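PDB 5V4T: hypothetic aldehyde deformylating oxygenase from Sulfolobus tokodaii, which binds iron(III) in a ferritin-like helical fold, has aldehyde deformylating oxygenase activity and is probably an oxidoreductase. Local coordinates for residues 63-68 / 133-138; 104-109 / 165-170; 173-178 / 194-198. All coordinates share one frame; numbering follows the deposited sequence.

Following the chain from the N terminus, helix 49-67 supplies the first half of contact 1, which closes when helix 132-155 returns beside it, 65 residues on at the nearest ends. Within that span helix 98-128 opens contact 2, which closes only after contact 1 has done so, on helix 159-179; the two loops therefore cross. They lie on opposite sides of the chain's centre, their centres about 27 Å apart. Contact 3 follows contact 2 in series and closes a short span that includes helix 181-184, joining the later part of helix 159-179 to helix 191-211. It touches contact 2 through Phe170 against Met198 and Ile109 against Ala173, so the two adjoin along helix 159-179.

Contact 1. Residues 63-68 / 133-138; sequences FFNEYF and KFNEGI
Phe134 reaches from helix 132-155 among the rings of helix 49-67 and of Phe68 just after it, forming an aromatic cluster with Phe63, Tyr67 and Phe68 in which its orientation differs against each. Toward Tyr67 it presents an edge: Phe134 CD1 stands 3.5 Å above the plane of the Tyr67 ring, over its centre. The planes meet at 60°, an edge-to-face pair, and Phe134 CB extends it by resting 3.6 Å from Tyr67 CE1. Phe134 turns CG away from its backbone N (chi1 -169°) and Tyr67 does likewise, which carries both rings into the gap between the helices. Against Phe63 and Phe68 the Phe134 ring lies obliquely, forming neither a stack nor a T. Its CE1 atom meets Phe68 CE2 at 3.9 Å and also approaches Phe64 CE1, so one ring atom bridges two phenylalanines.

The Phe63 ring lies with one face over the backbone of Gly137, its CE1 atom 3.7 Å from Gly137 CA. A beta carbon built on that glycine would point toward helix 49-67 and collide with the ring. Farther along, Ile138 CD1 sits 4.1 Å from Phe64 CZ, the two side chains lying across one another. The short segments run antiparallel, at 172°, with axes 11.4 Å apart, a spacing bridged by the aromatic groups.

The phenol of Tyr67 bonds to Asp2, whose carboxylate also accepts from the backbone N of Lys133 and Phe134; helix 10-23 adds Ser20 against Phe134. Glu57 and Glu145, ligands of the iron, belong to these same two helices. Across the interface itself the chemistry is apolar and aromatic, implying that ring shape and the absence of a side chain at Gly137 set the fit.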
loop_
_atom_site.group_PDB
_atom_site.type_symbol
_atom_site.label_atom_id
_atom_site.label_comp_id
_atom_site.label_asym_id
_atom_site.label_seq_id
_atom_site.Cartn_x
_atom_site.Cartn_y
_atom_site.Cartn_z
ATOM N N PHE A 63 -13.249 2.313 -3.710
ATOM C CA PHE A 63 -13.638 0.947 -3.345
ATOM C C PHE A 63 -13.724 0.790 -1.808
ATOM O O PHE A 63 -14.700 0.233 -1.265
ATOM C CB PHE A 63 -12.683 -0.043 -3.989
ATOM C CG PHE A 63 -12.733 -1.395 -3.377
ATOM C CD1 PHE A 63 -13.770 -2.277 -3.674
ATOM C CD2 PHE A 63 -11.789 -1.749 -2.440
ATOM C CE1 PHE A 63 -13.865 -3.495 -3.035
ATOM C CE2 PHE A 63 -11.840 -2.984 -1.819
ATOM C CZ PHE A 63 -12.916 -3.841 -2.109
ATOM N N PHE A 64 -12.699 1.246 -1.106
ATOM C CA PHE A 64 -12.690 1.061 0.349
ATOM C C PHE A 64 -13.753 1.952 0.983
ATOM O O PHE A 64 -14.425 1.522 1.898
ATOM C CB PHE A 64 -11.315 1.331 0.943
ATOM C CG PHE A 64 -10.327 0.255 0.648
ATOM C CD1 PHE A 64 -10.419 -1.009 1.276
ATOM C CD2 PHE A 64 -9.341 0.439 -0.341
ATOM C CE1 PHE A 64 -9.477 -2.012 0.998
ATOM C CE2 PHE A 64 -8.446 -0.566 -0.591
ATOM C CZ PHE A 64 -8.531 -1.789 0.033
ATOM N N ASN A 65 -13.895 3.158 0.484
ATOM C CA ASN A 65 -14.875 4.077 1.105
ATOM C C ASN A 65 -16.263 3.539 0.924
ATOM O O ASN A 65 -17.039 3.543 1.853
ATOM C CB ASN A 65 -14.669 5.454 0.486
ATOM C CG ASN A 65 -15.642 6.486 1.001
ATOM O OD1 ASN A 65 -15.689 6.773 2.179
ATOM N ND2 ASN A 65 -16.432 7.014 0.118
ATOM N N GLU A 66 -16.577 3.020 -0.246
ATOM C CA GLU A 66 -17.885 2.437 -0.490
ATOM C C GLU A 66 -18.118 1.159 0.277
ATOM O O GLU A 66 -19.181 0.938 0.839
ATOM C CB GLU A 66 -18.083 2.147 -1.976
ATOM C CG GLU A 66 -18.194 3.423 -2.822
ATOM C CD GLU A 66 -19.325 4.366 -2.361
ATOM O OE1 GLU A 66 -20.399 3.876 -1.877
ATOM O OE2 GLU A 66 -19.135 5.609 -2.486
ATOM N N TYR A 67 -17.111 0.285 0.326
ATOM C CA TYR A 67 -17.283 -0.953 1.003
ATOM C C TYR A 67 -17.587 -0.751 2.499
ATOM O O TYR A 67 -18.398 -1.509 3.051
ATOM C CB TYR A 67 -16.035 -1.857 0.866
ATOM C CG TYR A 67 -16.296 -3.277 1.298
ATOM C CD1 TYR A 67 -16.824 -4.207 0.421
ATOM C CD2 TYR A 67 -16.105 -3.670 2.637
ATOM C CE1 TYR A 67 -17.106 -5.521 0.832
ATOM C CE2 TYR A 67 -16.406 -4.980 3.061
ATOM C CZ TYR A 67 -16.909 -5.898 2.144
ATOM O OH TYR A 67 -17.212 -7.158 2.598
ATOM N N PHE A 68 -16.884 0.180 3.115
ATOM C CA PHE A 68 -16.954 0.377 4.567
ATOM C C PHE A 68 -17.907 1.518 4.981
ATOM O O PHE A 68 -17.871 1.938 6.143
ATOM C CB PHE A 68 -15.581 0.560 5.154
ATOM C CG PHE A 68 -14.770 -0.715 5.117
ATOM C CD1 PHE A 68 -15.096 -1.796 5.902
ATOM C CD2 PHE A 68 -13.702 -0.842 4.240
ATOM C CE1 PHE A 68 -14.357 -2.974 5.877
ATOM C CE2 PHE A 68 -12.934 -2.029 4.226
ATOM C CZ PHE A 68 -13.230 -3.066 5.044
ATOM N N LYS A 133 -17.521 -9.922 -2.714
ATOM C CA LYS A 133 -17.288 -8.642 -3.356
ATOM C C LYS A 133 -15.994 -8.040 -2.862
ATOM O O LYS A 133 -15.262 -7.453 -3.640
ATOM C CB LYS A 133 -18.464 -7.696 -3.090
ATOM C CG LYS A 133 -19.724 -8.201 -3.752
ATOM C CD LYS A 133 -20.869 -7.266 -3.370
ATOM C CE LYS A 133 -22.187 -7.875 -3.723
ATOM N NZ LYS A 133 -23.252 -6.937 -3.249
ATOM N N PHE A 134 -15.707 -8.166 -1.578
ATOM C CA PHE A 134 -14.461 -7.640 -1.051
ATOM C C PHE A 134 -13.290 -8.328 -1.751
ATOM O O PHE A 134 -12.328 -7.678 -2.187
ATOM C CB PHE A 134 -14.362 -7.801 0.460
ATOM C CG PHE A 134 -13.217 -7.036 1.067
ATOM C CD1 PHE A 134 -13.275 -5.669 1.270
ATOM C CD2 PHE A 134 -12.058 -7.690 1.363
ATOM C CE1 PHE A 134 -12.229 -4.984 1.851
ATOM C CE2 PHE A 134 -11.009 -7.025 1.926
ATOM C CZ PHE A 134 -11.102 -5.676 2.210
ATOM N N ASN A 135 -13.354 -9.662 -1.815
ATOM C CA ASN A 135 -12.275 -10.424 -2.414
ATOM C C ASN A 135 -12.034 -10.029 -3.868
ATOM O O ASN A 135 -10.897 -9.854 -4.269
ATOM C CB ASN A 135 -12.558 -11.905 -2.334
ATOM C CG ASN A 135 -11.406 -12.705 -2.809
ATOM O OD1 ASN A 135 -11.456 -13.291 -3.935
ATOM N ND2 ASN A 135 -10.387 -12.822 -1.990
ATOM N N GLU A 136 -13.099 -9.845 -4.638
ATOM C CA GLU A 136 -12.936 -9.466 -6.028
ATOM C C GLU A 136 -12.317 -8.099 -6.144
ATOM O O GLU A 136 -11.451 -7.858 -7.030
ATOM C CB GLU A 136 -14.284 -9.495 -6.733
ATOM C CG GLU A 136 -14.206 -9.108 -8.205
ATOM C CD GLU A 136 -13.356 -10.004 -9.075
ATOM O OE1 GLU A 136 -13.065 -11.169 -8.756
ATOM O OE2 GLU A 136 -12.976 -9.513 -10.143
ATOM N N GLY A 137 -12.661 -7.206 -5.222
ATOM C CA GLY A 137 -12.102 -5.880 -5.216
ATOM C C GLY A 137 -10.600 -5.946 -4.922
ATOM O O GLY A 137 -9.779 -5.287 -5.588
ATOM N N ILE A 138 -10.216 -6.766 -3.988
ATOM C CA ILE A 138 -8.777 -6.896 -3.669
ATOM C C ILE A 138 -8.045 -7.508 -4.883
ATOM O O ILE A 138 -6.946 -7.065 -5.197
ATOM C CB ILE A 138 -8.604 -7.809 -2.397
ATOM C CG1 ILE A 138 -9.205 -7.130 -1.141
ATOM C CG2 ILE A 138 -7.152 -8.149 -2.146
ATOM C CD1 ILE A 138 -8.621 -5.803 -0.808
#

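Contact 2. Residues 104-109 / 165-170; sequences TRFHMI and RVEELF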
loop_
_atom_site.group_PDB
_atom_site.type_symbol
_atom_site.label_atom_id
_atom_site.label_comp_id
_atom_site.label_asym_id
_atom_site.label_seq_id
_atom_site.Cartn_x
_atom_site.Cartn_y
_atom_site.Cartn_z
ATOM N N THR A 104 10.992 5.081 -5.649
ATOM C CA THR A 104 11.492 4.178 -4.614
ATOM C C THR A 104 10.630 4.116 -3.361
ATOM O O THR A 104 10.360 3.001 -2.839
ATOM C CB THR A 104 12.951 4.571 -4.298
ATOM O OG1 THR A 104 13.046 5.968 -4.044
ATOM C CG2 THR A 104 13.777 4.261 -5.428
ATOM N N ARG A 105 10.218 5.252 -2.822
ATOM C CA ARG A 105 9.406 5.237 -1.616
ATOM C C ARG A 105 8.022 4.679 -1.872
ATOM O O ARG A 105 7.524 3.843 -1.077
ATOM C CB ARG A 105 9.268 6.624 -0.979
ATOM C CG ARG A 105 8.356 6.639 0.243
ATOM C CD ARG A 105 8.136 8.021 0.817
ATOM N NE ARG A 105 9.371 8.554 1.361
ATOM C CZ ARG A 105 9.789 8.482 2.625
ATOM N NH1 ARG A 105 9.111 7.866 3.538
ATOM N NH2 ARG A 105 10.999 9.015 2.944
ATOM N N PHE A 106 7.428 5.103 -2.991
ATOM C CA PHE A 106 6.032 4.712 -3.259
ATOM C C PHE A 106 5.991 3.465 -4.115
ATOM O O PHE A 106 5.595 2.365 -3.599
ATOM C CB PHE A 106 5.232 5.830 -3.924
ATOM C CG PHE A 106 3.769 5.508 -3.954
ATOM C CD1 PHE A 106 3.005 5.531 -2.784
ATOM C CD2 PHE A 106 3.159 5.165 -5.137
ATOM C CE1 PHE A 106 1.678 5.162 -2.800
ATOM C CE2 PHE A 106 1.811 4.816 -5.154
ATOM C CZ PHE A 106 1.078 4.807 -3.984
ATOM N N HIS A 107 6.445 3.497 -5.365
ATOM C CA HIS A 107 6.244 2.313 -6.169
ATOM C C HIS A 107 6.934 1.079 -5.604
ATOM O O HIS A 107 6.394 -0.026 -5.631
ATOM C CB HIS A 107 6.608 2.563 -7.608
ATOM C CG HIS A 107 5.848 3.704 -8.218
ATOM N ND1 HIS A 107 6.053 5.031 -7.892
ATOM C CD2 HIS A 107 4.815 3.697 -9.090
ATOM C CE1 HIS A 107 5.215 5.793 -8.566
ATOM N NE2 HIS A 107 4.459 5.005 -9.314
ATOM N N MET A 108 8.215 1.204 -5.250
ATOM C CA MET A 108 8.943 0.017 -4.795
ATOM C C MET A 108 8.576 -0.400 -3.385
ATOM O O MET A 108 8.218 -1.534 -3.200
ATOM C CB MET A 108 10.486 0.233 -4.867
ATOM C CG MET A 108 11.001 0.505 -6.271
ATOM S SD MET A 108 10.752 -0.809 -7.485
ATOM C CE MET A 108 9.372 -0.149 -8.449
ATOM N N ILE A 109 8.681 0.495 -2.416
ATOM C CA ILE A 109 8.501 0.108 -1.030
ATOM C C ILE A 109 6.996 0.008 -0.693
ATOM O O ILE A 109 6.542 -0.896 -0.029
ATOM C CB ILE A 109 9.266 1.063 -0.080
ATOM C CG1 ILE A 109 10.777 0.807 -0.107
ATOM C CG2 ILE A 109 8.714 1.060 1.332
ATOM C CD1 ILE A 109 11.219 -0.485 0.571
ATOM N N ARG A 165 18.093 3.672 -1.960
ATOM C CA ARG A 165 16.835 4.146 -1.439
ATOM C C ARG A 165 15.972 3.032 -0.891
ATOM O O ARG A 165 15.378 3.177 0.231
ATOM C CB ARG A 165 16.016 4.891 -2.484
ATOM C CG ARG A 165 16.536 6.263 -2.849
ATOM C CD ARG A 165 16.011 7.355 -1.978
ATOM N NE ARG A 165 14.578 7.502 -2.104
ATOM C CZ ARG A 165 13.864 8.252 -1.311
ATOM N NH1 ARG A 165 14.479 9.004 -0.378
ATOM N NH2 ARG A 165 12.567 8.353 -1.477
ATOM N N VAL A 166 15.838 1.967 -1.670
ATOM C CA VAL A 166 15.042 0.811 -1.256
ATOM C C VAL A 166 15.594 0.292 0.072
ATOM O O VAL A 166 14.855 0.020 1.001
ATOM C CB VAL A 166 14.923 -0.265 -2.344
ATOM C CG1 VAL A 166 14.212 -1.495 -1.818
ATOM C CG2 VAL A 166 14.157 0.311 -3.524
ATOM N N GLU A 167 16.910 0.113 0.114
ATOM C CA GLU A 167 17.565 -0.398 1.306
ATOM C C GLU A 167 17.335 0.528 2.511
ATOM O O GLU A 167 17.133 0.069 3.663
ATOM C CB GLU A 167 19.045 -0.640 1.012
ATOM C CG GLU A 167 19.247 -1.780 0.028
ATOM C CD GLU A 167 20.655 -1.975 -0.503
ATOM O OE1 GLU A 167 21.452 -1.028 -0.555
ATOM O OE2 GLU A 167 20.927 -3.098 -0.958
ATOM N N GLU A 168 17.350 1.844 2.298
ATOM C CA GLU A 168 17.198 2.789 3.395
ATOM C C GLU A 168 15.831 2.826 3.964
ATOM O O GLU A 168 15.662 2.978 5.155
ATOM C CB GLU A 168 17.644 4.199 2.945
ATOM C CG GLU A 168 19.146 4.174 2.693
ATOM C CD GLU A 168 19.679 5.445 2.069
ATOM O OE1 GLU A 168 18.861 6.381 1.851
ATOM O OE2 GLU A 168 20.907 5.438 1.757
ATOM N N LEU A 169 14.831 2.602 3.108
ATOM C CA LEU A 169 13.456 2.751 3.501
ATOM C C LEU A 169 12.806 1.430 3.922
ATOM O O LEU A 169 11.820 1.444 4.647
ATOM C CB LEU A 169 12.660 3.312 2.333
ATOM C CG LEU A 169 12.977 4.774 1.978
ATOM C CD1 LEU A 169 12.500 5.040 0.572
ATOM C CD2 LEU A 169 12.270 5.647 2.972
ATOM N N PHE A 170 13.439 0.342 3.590
ATOM C CA PHE A 170 12.877 -0.939 3.953
ATOM C C PHE A 170 12.647 -1.090 5.485
ATOM O O PHE A 170 11.632 -1.634 5.878
ATOM C CB PHE A 170 13.763 -2.059 3.414
ATOM C CG PHE A 170 13.247 -3.437 3.704
ATOM C CD1 PHE A 170 12.202 -3.963 2.962
ATOM C CD2 PHE A 170 13.830 -4.226 4.686
ATOM C CE1 PHE A 170 11.677 -5.219 3.255
ATOM C CE2 PHE A 170 13.335 -5.498 4.926
ATOM C CZ PHE A 170 12.248 -5.962 4.237
HETATM O O HOH W 1 12.841 10.570 1.353
#
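Thr104 and Arg165 make the direct polar link here: Arg165 NE donates to Thr104 OG1 over 2.9 Å, with an N-H...O angle of 172° and the oxygen only 1° out of the guanidinium plane. Bends at chi2 and chi3 fold the arginine back so that NE faces the threonine. Beside it, Leu169 CD2 lies over one face of the Arg105 guanidinium, 3.6 Å from Arg105 NH2. A water accepts from Arg105 NH2 and Arg165 NH1, at 2.9 Å each, in the plane of both groups. On the apolar side Ile109 CG1 packs 4.0 Å from Leu169 CB, and Ile109 CD1 lies 4.0 Å from Val166 CG1 and meets the edge of the Phe170 ring, while Met108 CB packs 3.9 Å from Val166 CG2.

The segments cross at -85°, nearly perpendicular, where helix 159-179 meets helix 98-128 of the ferritin-like diiron fold. Helix 98-128 carries a wider pi-type turn here, marked by the bond from Ile109 N to Thr104 O, shortly before the iron ligand Glu111.

Beyond this shell, Asp92 OD2 forms salt bridges with Arg105 NE and Arg165 NH2, which probably offsets the closeness of the two positive groups. Arg165 NH2 also bonds to Asn101 O, and Thr104 OG1 to Glu100 O. A leucine replacing Arg165 would probably leave Asp92 with one charge partner fewer and strip Thr104 and the water of their donors from helix 159-179. Deeper in, Val149 and Leu153 of helix 132-155 touch Met108.

Contact 3. Residues 173-178 / 194-198; sequences AVQIVK and LVNLM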
loop_
_atom_site.group_PDB
_atom_site.type_symbol
_atom_site.label_atom_id
_atom_site.label_comp_id
_atom_site.label_asym_id
_atom_site.label_seq_id
_atom_site.Cartn_x
_atom_site.Cartn_y
_atom_site.Cartn_z
ATOM N N ALA A 173 9.302 0.156 6.493
ATOM C CA ALA A 173 8.286 -0.790 6.079
ATOM C C ALA A 173 8.119 -1.933 7.058
ATOM O O ALA A 173 6.989 -2.291 7.421
ATOM C CB ALA A 173 8.569 -1.333 4.675
ATOM N N VAL A 174 9.239 -2.502 7.494
ATOM C CA VAL A 174 9.185 -3.598 8.420
ATOM C C VAL A 174 8.492 -3.141 9.725
ATOM O O VAL A 174 7.710 -3.875 10.279
ATOM C CB VAL A 174 10.581 -4.218 8.670
ATOM C CG1 VAL A 174 10.554 -5.118 9.895
ATOM C CG2 VAL A 174 11.040 -4.965 7.444
ATOM N N GLN A 175 8.821 -1.957 10.198
ATOM C CA GLN A 175 8.230 -1.430 11.461
ATOM C C GLN A 175 6.752 -1.265 11.342
ATOM O O GLN A 175 6.017 -1.535 12.282
ATOM C CB GLN A 175 8.911 -0.140 11.923
ATOM C CG GLN A 175 10.298 -0.416 12.524
ATOM C CD GLN A 175 10.350 -1.620 13.533
ATOM O OE1 GLN A 175 9.604 -1.689 14.538
ATOM N NE2 GLN A 175 11.227 -2.590 13.238
ATOM N N ILE A 176 6.263 -0.850 10.158
ATOM C CA ILE A 176 4.808 -0.770 9.975
ATOM C C ILE A 176 4.110 -2.096 10.212
ATOM O O ILE A 176 3.072 -2.129 10.852
ATOM C CB ILE A 176 4.481 -0.214 8.576
ATOM C CG1 ILE A 176 4.879 1.233 8.465
ATOM C CG2 ILE A 176 3.007 -0.345 8.256
ATOM C CD1 ILE A 176 4.910 1.799 7.058
ATOM N N VAL A 177 4.636 -3.187 9.662
ATOM C CA VAL A 177 4.014 -4.501 9.817
ATOM C C VAL A 177 4.159 -4.949 11.282
ATOM O O VAL A 177 3.188 -5.420 11.864
ATOM C CB VAL A 177 4.611 -5.499 8.864
ATOM C CG1 VAL A 177 4.117 -6.912 9.146
ATOM C CG2 VAL A 177 4.282 -5.055 7.426
ATOM N N LYS A 178 5.327 -4.742 11.882
ATOM C CA LYS A 178 5.484 -5.170 13.302
ATOM C C LYS A 178 4.578 -4.421 14.258
ATOM O O LYS A 178 4.062 -5.023 15.228
ATOM C CB LYS A 178 6.953 -5.035 13.725
ATOM C CG LYS A 178 7.845 -6.034 13.066
ATOM C CD LYS A 178 9.294 -5.978 13.556
ATOM C CE LYS A 178 9.858 -7.384 13.495
ATOM N NZ LYS A 178 11.352 -7.413 13.663
ATOM N N LEU A 194 5.708 -12.961 7.795
ATOM C CA LEU A 194 5.420 -11.771 6.956
ATOM C C LEU A 194 6.645 -10.938 6.702
ATOM O O LEU A 194 6.866 -10.506 5.579
ATOM C CB LEU A 194 4.343 -10.911 7.641
ATOM C CG LEU A 194 2.986 -11.516 7.647
ATOM C CD1 LEU A 194 2.076 -10.605 8.425
ATOM C CD2 LEU A 194 2.385 -11.860 6.291
ATOM N N VAL A 195 7.479 -10.700 7.722
ATOM C CA VAL A 195 8.737 -10.022 7.534
ATOM C C VAL A 195 9.690 -10.819 6.639
ATOM O O VAL A 195 10.350 -10.244 5.787
ATOM C CB VAL A 195 9.414 -9.684 8.908
ATOM C CG1 VAL A 195 10.816 -9.130 8.729
ATOM C CG2 VAL A 195 8.514 -8.693 9.680
ATOM N N ASN A 196 9.709 -12.162 6.768
ATOM C CA ASN A 196 10.481 -12.962 5.813
ATOM C C ASN A 196 10.035 -12.756 4.383
ATOM O O ASN A 196 10.876 -12.680 3.499
ATOM C CB ASN A 196 10.504 -14.470 6.142
ATOM C CG ASN A 196 11.084 -14.768 7.512
ATOM O OD1 ASN A 196 11.801 -13.968 8.107
ATOM N ND2 ASN A 196 10.719 -15.908 8.031
ATOM N N LEU A 197 8.728 -12.725 4.147
ATOM C CA LEU A 197 8.216 -12.417 2.830
ATOM C C LEU A 197 8.642 -11.031 2.373
ATOM O O LEU A 197 9.068 -10.884 1.226
ATOM C CB LEU A 197 6.691 -12.552 2.838
ATOM C CG LEU A 197 6.044 -11.977 1.590
ATOM C CD1 LEU A 197 6.432 -12.702 0.316
ATOM C CD2 LEU A 197 4.581 -12.110 1.832
ATOM N N MET A 198 8.579 -10.039 3.260
ATOM C CA MET A 198 9.021 -8.708 2.898
ATOM C C MET A 198 10.449 -8.705 2.437
ATOM O O MET A 198 10.790 -7.983 1.494
ATOM C CB MET A 198 8.773 -7.700 4.010
ATOM C CG MET A 198 7.307 -7.474 4.290
ATOM S SD MET A 198 7.105 -6.554 5.829
ATOM C CE MET A 198 7.344 -4.936 5.190
#
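The segments 173-178 and 194-198 run antiparallel, crossing at 160° with their axes 10.4 Å apart and their closest CA atoms, those of Val174 and Val195, separated by 6.5 Å. Met198 reaches across to the facing backbone. Its chain is extended through chi2 (168°) and turns at chi3 (83°), bringing the methyl over, so that Met198 CE lies 3.5 Å from Ala173 O and 3.8 Å from Ala173 CB. Met198 SD rests beside Val177 CG2 at 3.6 Å, the two side chains running alongside in opposite senses. Val174 and Val195 instead meet crosswise, with CG1 of Val174 against CG2 of Val195 at 4.1 Å. Val177 CG1 looks onto Leu194 CB, and at the solvent-facing margin the aliphatic part of Lys178 brings CE to 4.3 Å from Val195 CG2. These contacts are all van der Waals in kind, and they pack an antiparallel helical hairpin whose connection carries helix 181-184. Helix 98-128 lies against the pair: its Leu114 touches both Ala173 and Met198, and Val117 also meets Met198. Helix 80-93 packs against Ile176 through Ser81 and Leu85.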